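PDB 4AN8: CRISPR-associated protein CasA/Cse1 from Thermus thermophilus, which forms part of the Cascade ribonucleoprotein complex of type I-E CRISPR immunity, which probably uses CRISPR RNA to target invading nucleic acid. Local coordinates for residues A[78-81]-A[86-89]; A[51-56]-A[358-363]; A[35-40]-A[90-95]. All coordinates share one frame; numbering follows the deposited sequence.

Contact 1: residues A[78-81]-A[86-89]; sequences LDWW and FPQD
One face of the Trp80 indole carries the ring of Pro87, whose CD sits 3.6 Å from the centroid of the five-membered ring of Trp80 and 18° off its normal, a CH-pi contact. Pro87 CD leans toward the nitrogen side, 3.4 Å from Trp80 NE1, with Pro87 CG beside it. At the benzo end, Phe86 presents its ring edge: Trp80 CE3 lies in the plane of the Phe86 ring, 4.0 Å from Phe86 CD1. Trp80 therefore spans two consecutive residues, its pyrrole part on the proline and its six-membered part against the phenylalanine. The torsion that sets CG of Trp80 beside its backbone N (chi1 -56°) directs the indole at the loop joining helix 74-83 to helix 88-98. Just beyond it, Gln88 folds back so that its NE2 donates to Phe86 O at 3.2 Å, nearly straight at 168°, tying the carbonyl before Pro87 to the Gln88 side chain. Leu204 of helix 199-206 packs on both Trp80 and Phe86. No hydrogen bond joins the two segments; their cohesion is apolar, and it suits a rigid proline, whose CD hydrogens, probably made slightly positive by the adjacent nitrogen, meet the electron-rich indole face.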
ATOM      1  N   LEU A  78      -9.184 -22.110   3.068  1.00 28.35           N
ATOM      2  CA  LEU A  78      -8.948 -23.181   2.106  1.00 28.35           C
ATOM      3  C   LEU A  78     -10.252 -23.815   1.628  1.00 28.35           C
ATOM      4  O   LEU A  78     -10.469 -23.997   0.423  1.00 28.35           O
ATOM      5  CB  LEU A  78      -8.071 -24.256   2.748  1.00 57.94           C
ATOM      6  CG  LEU A  78      -6.570 -24.122   2.541  1.00 57.94           C
ATOM      7  CD1 LEU A  78      -5.815 -25.116   3.406  1.00 57.94           C
ATOM      8  CD2 LEU A  78      -6.255 -24.330   1.062  1.00 57.94           C
ATOM      9  N   ASP A  79     -11.113 -24.154   2.577  1.00 37.73           N
ATOM     10  CA  ASP A  79     -12.458 -24.591   2.244  1.00 37.73           C
ATOM     11  C   ASP A  79     -13.090 -23.641   1.229  1.00 37.73           C
ATOM     12  O   ASP A  79     -13.512 -24.070   0.158  1.00 37.73           O
ATOM     13  CB  ASP A  79     -13.341 -24.648   3.498  1.00 86.69           C
ATOM     14  CG  ASP A  79     -13.193 -25.948   4.263  1.00 86.69           C
ATOM     15  OD1 ASP A  79     -13.187 -27.017   3.621  1.00 86.69           O
ATOM     16  OD2 ASP A  79     -13.091 -25.903   5.509  1.00 86.69           O
ATOM     17  N   TRP A  80     -13.172 -22.353   1.567  1.00 31.31           N
ATOM     18  CA  TRP A  80     -13.860 -21.410   0.692  1.00 31.31           C
ATOM     19  C   TRP A  80     -13.178 -21.351  -0.654  1.00 31.31           C
ATOM     20  O   TRP A  80     -13.823 -21.137  -1.670  1.00 31.31           O
ATOM     21  CB  TRP A  80     -13.931 -20.018   1.319  1.00 25.57           C
ATOM     22  CG  TRP A  80     -14.569 -20.065   2.654  1.00 25.57           C
ATOM     23  CD1 TRP A  80     -15.471 -20.992   3.094  1.00 25.57           C
ATOM     24  CD2 TRP A  80     -14.347 -19.165   3.746  1.00 25.57           C
ATOM     25  NE1 TRP A  80     -15.836 -20.716   4.390  1.00 25.57           N
ATOM     26  CE2 TRP A  80     -15.157 -19.603   4.816  1.00 25.57           C
ATOM     27  CE3 TRP A  80     -13.552 -18.028   3.920  1.00 25.57           C
ATOM     28  CZ2 TRP A  80     -15.182 -18.955   6.048  1.00 25.57           C
ATOM     29  CZ3 TRP A  80     -13.579 -17.379   5.140  1.00 25.57           C
ATOM     30  CH2 TRP A  80     -14.391 -17.843   6.189  1.00 25.57           C
ATOM     31  N   TRP A  81     -11.870 -21.540  -0.655  1.00 31.64           N
ATOM     32  CA  TRP A  81     -11.124 -21.578  -1.902  1.00 31.64           C
ATOM     33  C   TRP A  81     -11.588 -22.777  -2.723  1.00 31.64           C
ATOM     34  O   TRP A  81     -11.881 -22.649  -3.903  1.00 31.64           O
ATOM     35  CB  TRP A  81      -9.616 -21.683  -1.637  1.00 26.98           C
ATOM     36  CG  TRP A  81      -8.810 -21.534  -2.864  1.00 26.98           C
ATOM     37  CD1 TRP A  81      -8.798 -22.374  -3.946  1.00 26.98           C
ATOM     38  CD2 TRP A  81      -7.890 -20.471  -3.172  1.00 26.98           C
ATOM     39  NE1 TRP A  81      -7.934 -21.901  -4.902  1.00 26.98           N
ATOM     40  CE2 TRP A  81      -7.361 -20.736  -4.454  1.00 26.98           C
ATOM     41  CE3 TRP A  81      -7.459 -19.327  -2.488  1.00 26.98           C
ATOM     42  CZ2 TRP A  81      -6.408 -19.893  -5.069  1.00 26.98           C
ATOM     43  CZ3 TRP A  81      -6.522 -18.484  -3.111  1.00 26.98           C
ATOM     44  CH2 TRP A  81      -6.012 -18.777  -4.381  1.00 26.98           C
ATOM     45  N   PHE A  86     -17.525 -17.712  -0.858  1.00 30.21           N
ATOM     46  CA  PHE A  86     -17.785 -17.525   0.569  1.00 30.21           C
ATOM     47  C   PHE A  86     -19.154 -18.077   0.933  1.00 30.21           C
ATOM     48  O   PHE A  86     -20.040 -18.146   0.079  1.00 30.21           O
ATOM     49  CB  PHE A  86     -17.819 -16.033   0.941  1.00 23.87           C
ATOM     50  CG  PHE A  86     -16.548 -15.300   0.677  1.00 23.87           C
ATOM     51  CD1 PHE A  86     -15.401 -15.588   1.404  1.00 23.87           C
ATOM     52  CD2 PHE A  86     -16.502 -14.306  -0.289  1.00 23.87           C
ATOM     53  CE1 PHE A  86     -14.235 -14.911   1.159  1.00 23.87           C
ATOM     54  CE2 PHE A  86     -15.329 -13.630  -0.539  1.00 23.87           C
ATOM     55  CZ  PHE A  86     -14.198 -13.930   0.180  1.00 23.87           C
ATOM     56  N   PRO A  87     -19.344 -18.435   2.215  1.00 34.03           N
ATOM     57  CA  PRO A  87     -20.688 -18.686   2.740  1.00 34.03           C
ATOM     58  C   PRO A  87     -21.582 -17.486   2.451  1.00 34.03           C
ATOM     59  O   PRO A  87     -21.234 -16.357   2.832  1.00 34.03           O
ATOM     60  CB  PRO A  87     -20.451 -18.815   4.246  1.00 40.39           C
ATOM     61  CG  PRO A  87     -19.091 -19.357   4.344  1.00 40.39           C
ATOM     62  CD  PRO A  87     -18.310 -18.707   3.223  1.00 40.39           C
ATOM     63  N   GLN A  88     -22.710 -17.728   1.789  1.00 43.17           N
ATOM     64  CA  GLN A  88     -23.557 -16.653   1.282  1.00 43.17           C
ATOM     65  C   GLN A  88     -24.532 -16.104   2.310  1.00 43.17           C
ATOM     66  O   GLN A  88     -24.775 -14.900   2.367  1.00 43.17           O
ATOM     67  CB  GLN A  88     -24.337 -17.143   0.076  1.00 43.32           C
ATOM     68  CG  GLN A  88     -23.475 -17.827  -0.930  1.00 43.32           C
ATOM     69  CD  GLN A  88     -23.084 -16.919  -2.064  1.00 43.32           C
ATOM     70  OE1 GLN A  88     -23.938 -16.441  -2.814  1.00 43.32           O
ATOM     71  NE2 GLN A  88     -21.776 -16.675  -2.209  1.00 43.32           N
ATOM     72  N   ASP A  89     -25.105 -16.994   3.107  1.00 34.72           N
ATOM     73  CA  ASP A  89     -26.137 -16.608   4.059  1.00 34.72           C
ATOM     74  C   ASP A  89     -25.615 -15.693   5.158  1.00 34.72           C
ATOM     75  O   ASP A  89     -26.222 -14.662   5.431  1.00 34.72           O
ATOM     76  CB  ASP A  89     -26.832 -17.844   4.650  1.00 59.91           C
ATOM     77  CG  ASP A  89     -28.071 -18.259   3.854  1.00 59.91           C
ATOM     78  OD1 ASP A  89     -28.383 -17.621   2.817  1.00 59.91           O
ATOM     79  OD2 ASP A  89     -28.733 -19.240   4.272  1.00 59.91           O
TER

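Contact 2: residues A[51-56]-A[358-363]; sequences LEEAVL and IRREVY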
ATOM      1  N   LEU A  51      -4.571   4.021  -4.119  1.00 18.57           N
ATOM      2  CA  LEU A  51      -5.222   4.267  -2.835  1.00 18.57           C
ATOM      3  C   LEU A  51      -6.653   3.727  -2.887  1.00 18.57           C
ATOM      4  O   LEU A  51      -7.115   3.105  -1.943  1.00 18.57           O
ATOM      5  CB  LEU A  51      -5.220   5.762  -2.483  1.00 16.83           C
ATOM      6  CG  LEU A  51      -3.850   6.472  -2.507  1.00 16.83           C
ATOM      7  CD1 LEU A  51      -3.972   7.881  -1.908  1.00 16.83           C
ATOM      8  CD2 LEU A  51      -2.731   5.647  -1.812  1.00 16.83           C
ATOM      9  N   GLU A  52      -7.346   3.979  -3.989  1.00 20.61           N
ATOM     10  CA  GLU A  52      -8.679   3.428  -4.205  1.00 20.61           C
ATOM     11  C   GLU A  52      -8.673   1.918  -4.102  1.00 20.61           C
ATOM     12  O   GLU A  52      -9.497   1.329  -3.412  1.00 20.61           O
ATOM     13  CB  GLU A  52      -9.230   3.834  -5.576  1.00 36.50           C
ATOM     14  CG  GLU A  52     -10.142   5.021  -5.541  1.00 36.50           C
ATOM     15  CD  GLU A  52     -10.753   5.376  -6.914  1.00 36.50           C
ATOM     16  OE1 GLU A  52     -10.722   4.542  -7.854  1.00 36.50           O
ATOM     17  OE2 GLU A  52     -11.271   6.497  -7.057  1.00 36.50           O
ATOM     18  N   GLU A  53      -7.737   1.286  -4.793  1.00 19.37           N
ATOM     19  CA  GLU A  53      -7.635  -0.162  -4.750  1.00 19.37           C
ATOM     20  C   GLU A  53      -7.441  -0.643  -3.305  1.00 19.37           C
ATOM     21  O   GLU A  53      -8.068  -1.619  -2.881  1.00 19.37           O
ATOM     22  CB  GLU A  53      -6.475  -0.630  -5.625  1.00 28.61           C
ATOM     23  CG  GLU A  53      -6.287  -2.140  -5.712  1.00 28.61           C
ATOM     24  CD  GLU A  53      -5.158  -2.511  -6.693  1.00 28.61           C
ATOM     25  OE1 GLU A  53      -4.644  -1.599  -7.366  1.00 28.61           O
ATOM     26  OE2 GLU A  53      -4.760  -3.695  -6.785  1.00 28.61           O
ATOM     27  N   ALA A  54      -6.551   0.020  -2.566  1.00 15.16           N
ATOM     28  CA  ALA A  54      -6.224  -0.414  -1.205  1.00 15.16           C
ATOM     29  C   ALA A  54      -7.459  -0.386  -0.312  1.00 15.16           C
ATOM     30  O   ALA A  54      -7.790  -1.388   0.320  1.00 15.16           O
ATOM     31  CB  ALA A  54      -5.137   0.448  -0.604  1.00 17.53           C
ATOM     32  N   VAL A  55      -8.150   0.753  -0.303  1.00 13.32           N
ATOM     33  CA  VAL A  55      -9.294   0.925   0.596  1.00 13.32           C
ATOM     34  C   VAL A  55     -10.509   0.116   0.187  1.00 13.32           C
ATOM     35  O   VAL A  55     -11.238  -0.348   1.053  1.00 13.32           O
ATOM     36  CB  VAL A  55      -9.715   2.394   0.803  1.00 12.70           C
ATOM     37  CG1 VAL A  55      -8.621   3.163   1.436  1.00 12.70           C
ATOM     38  CG2 VAL A  55     -10.179   3.043  -0.513  1.00 12.70           C
ATOM     39  N   LEU A  56     -10.714  -0.099  -1.109  1.00 16.64           N
ATOM     40  CA  LEU A  56     -11.836  -0.927  -1.539  1.00 16.64           C
ATOM     41  C   LEU A  56     -11.679  -2.369  -1.024  1.00 16.64           C
ATOM     42  O   LEU A  56     -12.640  -2.946  -0.493  1.00 16.64           O
ATOM     43  CB  LEU A  56     -12.034  -0.871  -3.054  1.00 20.54           C
ATOM     44  CG  LEU A  56     -12.448   0.491  -3.639  1.00 20.54           C
ATOM     45  CD1 LEU A  56     -12.308   0.546  -5.179  1.00 20.54           C
ATOM     46  CD2 LEU A  56     -13.837   0.850  -3.218  1.00 20.54           C
ATOM     47  N   ILE A 358       2.038   8.567  -5.476  1.00 30.78           N
ATOM     48  CA  ILE A 358       1.177   7.450  -5.164  1.00 30.78           C
ATOM     49  C   ILE A 358       1.613   6.302  -6.064  1.00 30.78           C
ATOM     50  O   ILE A 358       1.794   6.482  -7.257  1.00 30.78           O
ATOM     51  CB  ILE A 358      -0.276   7.890  -5.349  1.00 30.18           C
ATOM     52  CG1 ILE A 358      -0.705   8.671  -4.116  1.00 30.18           C
ATOM     53  CG2 ILE A 358      -1.185   6.757  -5.552  1.00 30.18           C
ATOM     54  CD1 ILE A 358      -1.797   9.628  -4.389  1.00 30.18           C
ATOM     55  N   ARG A 359       1.842   5.131  -5.485  1.00 25.61           N
ATOM     56  CA  ARG A 359       2.484   4.057  -6.229  1.00 25.61           C
ATOM     57  C   ARG A 359       1.818   2.704  -6.058  1.00 25.61           C
ATOM     58  O   ARG A 359       1.344   2.369  -4.964  1.00 25.61           O
ATOM     59  CB  ARG A 359       3.966   3.958  -5.846  1.00 50.43           C
ATOM     60  CG  ARG A 359       4.862   4.778  -6.749  1.00 50.43           C
ATOM     61  CD  ARG A 359       6.211   5.102  -6.134  1.00 50.43           C
ATOM     62  NE  ARG A 359       6.973   3.922  -5.724  1.00 50.43           N
ATOM     63  CZ  ARG A 359       8.095   3.990  -5.011  1.00 50.43           C
ATOM     64  NH1 ARG A 359       8.570   5.183  -4.661  1.00 50.43           N
ATOM     65  NH2 ARG A 359       8.744   2.884  -4.653  1.00 50.43           N
ATOM     66  N   ARG A 360       1.810   1.948  -7.158  1.00 25.43           N
ATOM     67  CA  ARG A 360       1.403   0.558  -7.206  1.00 25.43           C
ATOM     68  C   ARG A 360       2.597  -0.280  -7.666  1.00 25.43           C
ATOM     69  O   ARG A 360       3.099  -0.111  -8.773  1.00 25.43           O
ATOM     70  CB  ARG A 360       0.218   0.380  -8.167  1.00 31.01           C
ATOM     71  CG  ARG A 360      -0.107  -1.072  -8.550  1.00 31.01           C
ATOM     72  CD  ARG A 360      -1.607  -1.282  -8.897  1.00 31.01           C
ATOM     73  NE  ARG A 360      -2.159  -0.132  -9.603  1.00 31.01           N
ATOM     74  CZ  ARG A 360      -3.317   0.462  -9.331  1.00 31.01           C
ATOM     75  NH1 ARG A 360      -4.107   0.038  -8.371  1.00 31.01           N
ATOM     76  NH2 ARG A 360      -3.684   1.507 -10.044  1.00 31.01           N
ATOM     77  N   GLU A 361       3.071  -1.182  -6.817  1.00 26.09           N
ATOM     78  CA  GLU A 361       4.124  -2.089  -7.260  1.00 26.09           C
ATOM     79  C   GLU A 361       3.676  -3.548  -7.294  1.00 26.09           C
ATOM     80  O   GLU A 361       2.901  -3.983  -6.464  1.00 26.09           O
ATOM     81  CB  GLU A 361       5.393  -1.898  -6.441  1.00 42.59           C
ATOM     82  CG  GLU A 361       6.345  -0.984  -7.146  1.00 42.59           C
ATOM     83  CD  GLU A 361       7.211  -0.205  -6.207  1.00 42.59           C
ATOM     84  OE1 GLU A 361       7.771  -0.820  -5.264  1.00 42.59           O
ATOM     85  OE2 GLU A 361       7.326   1.026  -6.422  1.00 42.59           O
ATOM     86  N   VAL A 362       4.152  -4.287  -8.286  1.00 24.70           N
ATOM     87  CA  VAL A 362       3.751  -5.663  -8.449  1.00 24.70           C
ATOM     88  C   VAL A 362       4.993  -6.561  -8.388  1.00 24.70           C
ATOM     89  O   VAL A 362       6.014  -6.283  -9.031  1.00 24.70           O
ATOM     90  CB  VAL A 362       2.991  -5.863  -9.774  1.00 26.43           C
ATOM     91  CG1 VAL A 362       2.432  -7.273  -9.863  1.00 26.43           C
ATOM     92  CG2 VAL A 362       1.869  -4.852  -9.891  1.00 26.43           C
ATOM     93  N   TYR A 363       4.916  -7.624  -7.594  1.00 24.01           N
ATOM     94  CA  TYR A 363       6.034  -8.559  -7.471  1.00 24.01           C
ATOM     95  C   TYR A 363       5.490  -9.966  -7.551  1.00 24.01           C
ATOM     96  O   TYR A 363       4.327 -10.198  -7.233  1.00 24.01           O
ATOM     97  CB  TYR A 363       6.759  -8.388  -6.140  1.00 26.24           C
ATOM     98  CG  TYR A 363       7.372  -7.033  -5.967  1.00 26.24           C
ATOM     99  CD1 TYR A 363       8.594  -6.735  -6.547  1.00 26.24           C
ATOM    100  CD2 TYR A 363       6.718  -6.038  -5.253  1.00 26.24           C
ATOM    101  CE1 TYR A 363       9.155  -5.495  -6.423  1.00 26.24           C
ATOM    102  CE2 TYR A 363       7.274  -4.779  -5.114  1.00 26.24           C
ATOM    103  CZ  TYR A 363       8.494  -4.509  -5.703  1.00 26.24           C
ATOM    104  OH  TYR A 363       9.076  -3.270  -5.575  1.00 26.24           O
TER
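Leu51 sets its CG, and Ile358 its longer CG1 branch, beside the backbone N (chi1 -54° and -80°), and this brings their ends together between helix 50-67 and strand 354-364. Glu53 does the reverse: its CG is anti to the backbone N at -178°, and the chain extends toward Arg360. In the apolar pair the side chains cross at about a right angle, with Leu51 CD1 3.7 Å from Ile358 CD1 and 4.0 Å from Ile358 CG1. Ile358 CG2 lies 4.1 Å from Leu51 CG. Branching at CB suits isoleucine to a strand, while leucine extends easily from a helix. The opposite charges of Glu53 and Arg360 make a salt bridge plausible, but the modelled approach is too short to be trusted and its geometry is doubtful. Glu53 OE2 also pairs with Arg344 on the adjoining strand 342-351. On strand 354-364, Arg359 grips Glu361 OE2 side-on, with NE at 3.0 Å and NH2 at 2.9 Å from that oxygen. Paired with Arg344, and with Arg360 near in a less certain place, the buried carboxylate of Glu53 would probably remain ionised, probably linking helix to sheet by charge as well as by apolar packing.

Contact 3: residues A[35-40]-A[90-95]; sequences ALLRAH and PIRDYL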
ATOM      1  N   ALA A  35     -19.999  -7.675  -5.126  1.00 24.88           N
ATOM      2  CA  ALA A  35     -18.562  -7.833  -5.066  1.00 24.88           C
ATOM      3  C   ALA A  35     -18.197  -9.054  -4.224  1.00 24.88           C
ATOM      4  O   ALA A  35     -17.281  -9.778  -4.561  1.00 24.88           O
ATOM      5  CB  ALA A  35     -17.903  -6.573  -4.503  1.00 18.24           C
ATOM      6  N   LEU A  36     -18.921  -9.268  -3.131  1.00 25.81           N
ATOM      7  CA  LEU A  36     -18.648 -10.368  -2.212  1.00 25.81           C
ATOM      8  C   LEU A  36     -19.249 -11.698  -2.679  1.00 25.81           C
ATOM      9  O   LEU A  36     -18.540 -12.678  -2.841  1.00 25.81           O
ATOM     10  CB  LEU A  36     -19.170 -10.023  -0.810  1.00 16.32           C
ATOM     11  CG  LEU A  36     -18.426  -8.888  -0.081  1.00 16.32           C
ATOM     12  CD1 LEU A  36     -18.790  -8.879   1.412  1.00 16.32           C
ATOM     13  CD2 LEU A  36     -16.929  -9.095  -0.297  1.00 16.32           C
ATOM     14  N   LEU A  37     -20.558 -11.710  -2.906  1.00 28.85           N
ATOM     15  CA  LEU A  37     -21.284 -12.914  -3.287  1.00 28.85           C
ATOM     16  C   LEU A  37     -20.860 -13.443  -4.648  1.00 28.85           C
ATOM     17  O   LEU A  37     -20.950 -14.622  -4.909  1.00 28.85           O
ATOM     18  CB  LEU A  37     -22.785 -12.633  -3.287  1.00 31.92           C
ATOM     19  CG  LEU A  37     -23.253 -12.150  -1.919  1.00 31.92           C
ATOM     20  CD1 LEU A  37     -24.710 -11.723  -1.952  1.00 31.92           C
ATOM     21  CD2 LEU A  37     -23.001 -13.240  -0.874  1.00 31.92           C
ATOM     22  N   ARG A  38     -20.379 -12.571  -5.513  1.00 28.04           N
ATOM     23  CA  ARG A  38     -19.929 -13.019  -6.834  1.00 28.04           C
ATOM     24  C   ARG A  38     -18.465 -12.669  -7.108  1.00 28.04           C
ATOM     25  O   ARG A  38     -18.094 -12.410  -8.246  1.00 28.04           O
ATOM     26  CB  ARG A  38     -20.844 -12.466  -7.924  1.00 57.91           C
ATOM     27  CG  ARG A  38     -22.229 -13.075  -7.891  1.00 57.91           C
ATOM     28  CD  ARG A  38     -23.143 -12.407  -8.894  1.00 57.91           C
ATOM     29  NE  ARG A  38     -22.393 -11.887 -10.037  1.00 57.91           N
ATOM     30  CZ  ARG A  38     -22.937 -11.271 -11.085  1.00 57.91           C
ATOM     31  NH1 ARG A  38     -24.254 -11.103 -11.159  1.00 57.91           N
ATOM     32  NH2 ARG A  38     -22.156 -10.821 -12.062  1.00 57.91           N
ATOM     33  N   ALA A  39     -17.637 -12.701  -6.065  1.00 30.74           N
ATOM     34  CA  ALA A  39     -16.224 -12.331  -6.191  1.00 30.74           C
ATOM     35  C   ALA A  39     -15.492 -13.110  -7.282  1.00 30.74           C
ATOM     36  O   ALA A  39     -14.665 -12.546  -8.006  1.00 30.74           O
ATOM     37  CB  ALA A  39     -15.510 -12.487  -4.866  1.00 18.37           C
ATOM     38  N   HIS A  40     -15.807 -14.397  -7.408  1.00 30.79           N
ATOM     39  CA  HIS A  40     -15.116 -15.264  -8.361  1.00 30.79           C
ATOM     40  C   HIS A  40     -15.264 -14.798  -9.811  1.00 30.79           C
ATOM     41  O   HIS A  40     -14.439 -15.123 -10.649  1.00 30.79           O
ATOM     42  CB  HIS A  40     -15.607 -16.710  -8.227  1.00 37.27           C
ATOM     43  CG  HIS A  40     -17.001 -16.917  -8.734  1.00 37.27           C
ATOM     44  ND1 HIS A  40     -18.119 -16.513  -8.031  1.00 37.27           N
ATOM     45  CD2 HIS A  40     -17.457 -17.475  -9.881  1.00 37.27           C
ATOM     46  CE1 HIS A  40     -19.205 -16.819  -8.723  1.00 37.27           C
ATOM     47  NE2 HIS A  40     -18.830 -17.399  -9.850  1.00 37.27           N
ATOM     48  N   PRO A  90     -24.490 -16.062   5.797  1.00 27.46           N
ATOM     49  CA  PRO A  90     -23.883 -15.139   6.760  1.00 27.46           C
ATOM     50  C   PRO A  90     -23.668 -13.750   6.148  1.00 27.46           C
ATOM     51  O   PRO A  90     -23.948 -12.745   6.794  1.00 27.46           O
ATOM     52  CB  PRO A  90     -22.535 -15.791   7.058  1.00 28.63           C
ATOM     53  CG  PRO A  90     -22.775 -17.256   6.797  1.00 28.63           C
ATOM     54  CD  PRO A  90     -23.689 -17.286   5.624  1.00 28.63           C
ATOM     55  N   ILE A  91     -23.182 -13.691   4.918  1.00 27.05           N
ATOM     56  CA  ILE A  91     -22.969 -12.402   4.277  1.00 27.05           C
ATOM     57  C   ILE A  91     -24.290 -11.635   4.043  1.00 27.05           C
ATOM     58  O   ILE A  91     -24.398 -10.444   4.369  1.00 27.05           O
ATOM     59  CB  ILE A  91     -22.148 -12.557   2.971  1.00 21.32           C
ATOM     60  CG1 ILE A  91     -20.712 -12.954   3.325  1.00 21.32           C
ATOM     61  CG2 ILE A  91     -22.217 -11.265   2.117  1.00 21.32           C
ATOM     62  CD1 ILE A  91     -19.884 -13.362   2.124  1.00 21.32           C
ATOM     63  N   ARG A  92     -25.291 -12.311   3.486  1.00 31.59           N
ATOM     64  CA  ARG A  92     -26.607 -11.704   3.329  1.00 31.59           C
ATOM     65  C   ARG A  92     -27.199 -11.244   4.657  1.00 31.59           C
ATOM     66  O   ARG A  92     -27.706 -10.136   4.759  1.00 31.59           O
ATOM     67  CB  ARG A  92     -27.570 -12.668   2.654  1.00 45.84           C
ATOM     68  CG  ARG A  92     -27.278 -12.919   1.205  1.00 45.84           C
ATOM     69  CD  ARG A  92     -28.419 -13.701   0.577  1.00 45.84           C
ATOM     70  NE  ARG A  92     -27.982 -14.477  -0.576  1.00 45.84           N
ATOM     71  CZ  ARG A  92     -27.932 -13.998  -1.813  1.00 45.84           C
ATOM     72  NH1 ARG A  92     -28.289 -12.743  -2.047  1.00 45.84           N
ATOM     73  NH2 ARG A  92     -27.527 -14.772  -2.817  1.00 45.84           N
ATOM     74  N   ASP A  93     -27.145 -12.090   5.677  1.00 31.70           N
ATOM     75  CA  ASP A  93     -27.659 -11.698   6.978  1.00 31.70           C
ATOM     76  C   ASP A  93     -26.973 -10.444   7.536  1.00 31.70           C
ATOM     77  O   ASP A  93     -27.635  -9.502   7.950  1.00 31.70           O
ATOM     78  CB  ASP A  93     -27.572 -12.855   7.979  1.00 50.53           C
ATOM     79  CG  ASP A  93     -28.524 -13.998   7.636  1.00 50.53           C
ATOM     80  OD1 ASP A  93     -29.497 -13.771   6.868  1.00 50.53           O
ATOM     81  OD2 ASP A  93     -28.294 -15.128   8.136  1.00 50.53           O
ATOM     82  N   TYR A  94     -25.647 -10.442   7.550  1.00 23.56           N
ATOM     83  CA  TYR A  94     -24.896  -9.284   8.011  1.00 23.56           C
ATOM     84  C   TYR A  94     -25.255  -8.023   7.228  1.00 23.56           C
ATOM     85  O   TYR A  94     -25.548  -6.990   7.818  1.00 23.56           O
ATOM     86  CB  TYR A  94     -23.396  -9.566   7.945  1.00 23.99           C
ATOM     87  CG  TYR A  94     -22.558  -8.496   8.596  1.00 23.99           C
ATOM     88  CD1 TYR A  94     -22.119  -7.392   7.864  1.00 23.99           C
ATOM     89  CD2 TYR A  94     -22.213  -8.581   9.940  1.00 23.99           C
ATOM     90  CE1 TYR A  94     -21.367  -6.409   8.442  1.00 23.99           C
ATOM     91  CE2 TYR A  94     -21.441  -7.599  10.531  1.00 23.99           C
ATOM     92  CZ  TYR A  94     -21.019  -6.510   9.768  1.00 23.99           C
ATOM     93  OH  TYR A  94     -20.261  -5.516  10.343  1.00 23.99           O
ATOM     94  N   LEU A  95     -25.283  -8.110   5.902  1.00 29.96           N
ATOM     95  CA  LEU A  95     -25.623  -6.947   5.078  1.00 29.96           C
ATOM     96  C   LEU A  95     -27.065  -6.426   5.291  1.00 29.96           C
ATOM     97  O   LEU A  95     -27.332  -5.216   5.239  1.00 29.96           O
ATOM     98  CB  LEU A  95     -25.382  -7.270   3.598  1.00 29.45           C
ATOM     99  CG  LEU A  95     -23.904  -7.406   3.198  1.00 29.45           C
ATOM    100  CD1 LEU A  95     -23.758  -7.628   1.708  1.00 29.45           C
ATOM    101  CD2 LEU A  95     -23.093  -6.174   3.643  1.00 29.45           C
TER
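Ile91, near the start of helix 88-98, meets the end of helix 32-37 with its CG2 methyl, which lies 3.7 Å from Leu37 CD2 and 4.2 Å from Leu36 CD1. That methyl stands anti to the backbone N of Ile91, whereas CG1 takes the place beside N (chi1 -69°), leaving the short branch to do the touching. The Leu37 and Ile91 side chains run antiparallel, side by side, and Ile91 CB also comes within 4.0 Å of Leu37 CD2. The next residue, Arg92, is exposed, and its chain, extended from CG to NE, carries the guanidinium across to Leu37. There Leu37 CD1 lies over one face of the guanidinium, nearer its margin than its centre, 3.7 Å from Arg92 NH1. The two methyls of Leu37 thus divide the work, CD2 on the isoleucine and CD1 on the arginine. An arginine suits this margin because the flat face of its charged group can rest on a methyl while its N-H bonds point around the edge. Farther on, Leu95 faces the other segment without close contact. Helix 50-67 touches both segments, Val63 on Leu36 and Leu64 on Ile91, while Leu203 of helix 199-206 also packs on Leu36.

Contacts 1 and 3 are neighbours, their centres about 10 Å apart, and both draw on the region of helix 88-98: contact 1 on the turn that leads into it, contact 3 on the turns that follow. They touch directly, Phe86 CB lying 3.6 Å from Ile91 CD1 and Phe86 CD2 3.6 Å from Leu36 O. Contact 2 stands apart, its centre about 26 Å from that of contact 1 and 23 Å from that of contact 3, near the centre of the chain. Helix 50-67 bridges the gap: it supplies residues 51-56 to contact 2 and, farther along, Val63 and Leu64 beside contact 3. A bound acetate, probably from crystallisation, lies about 4 Å from the Leu51 side chain.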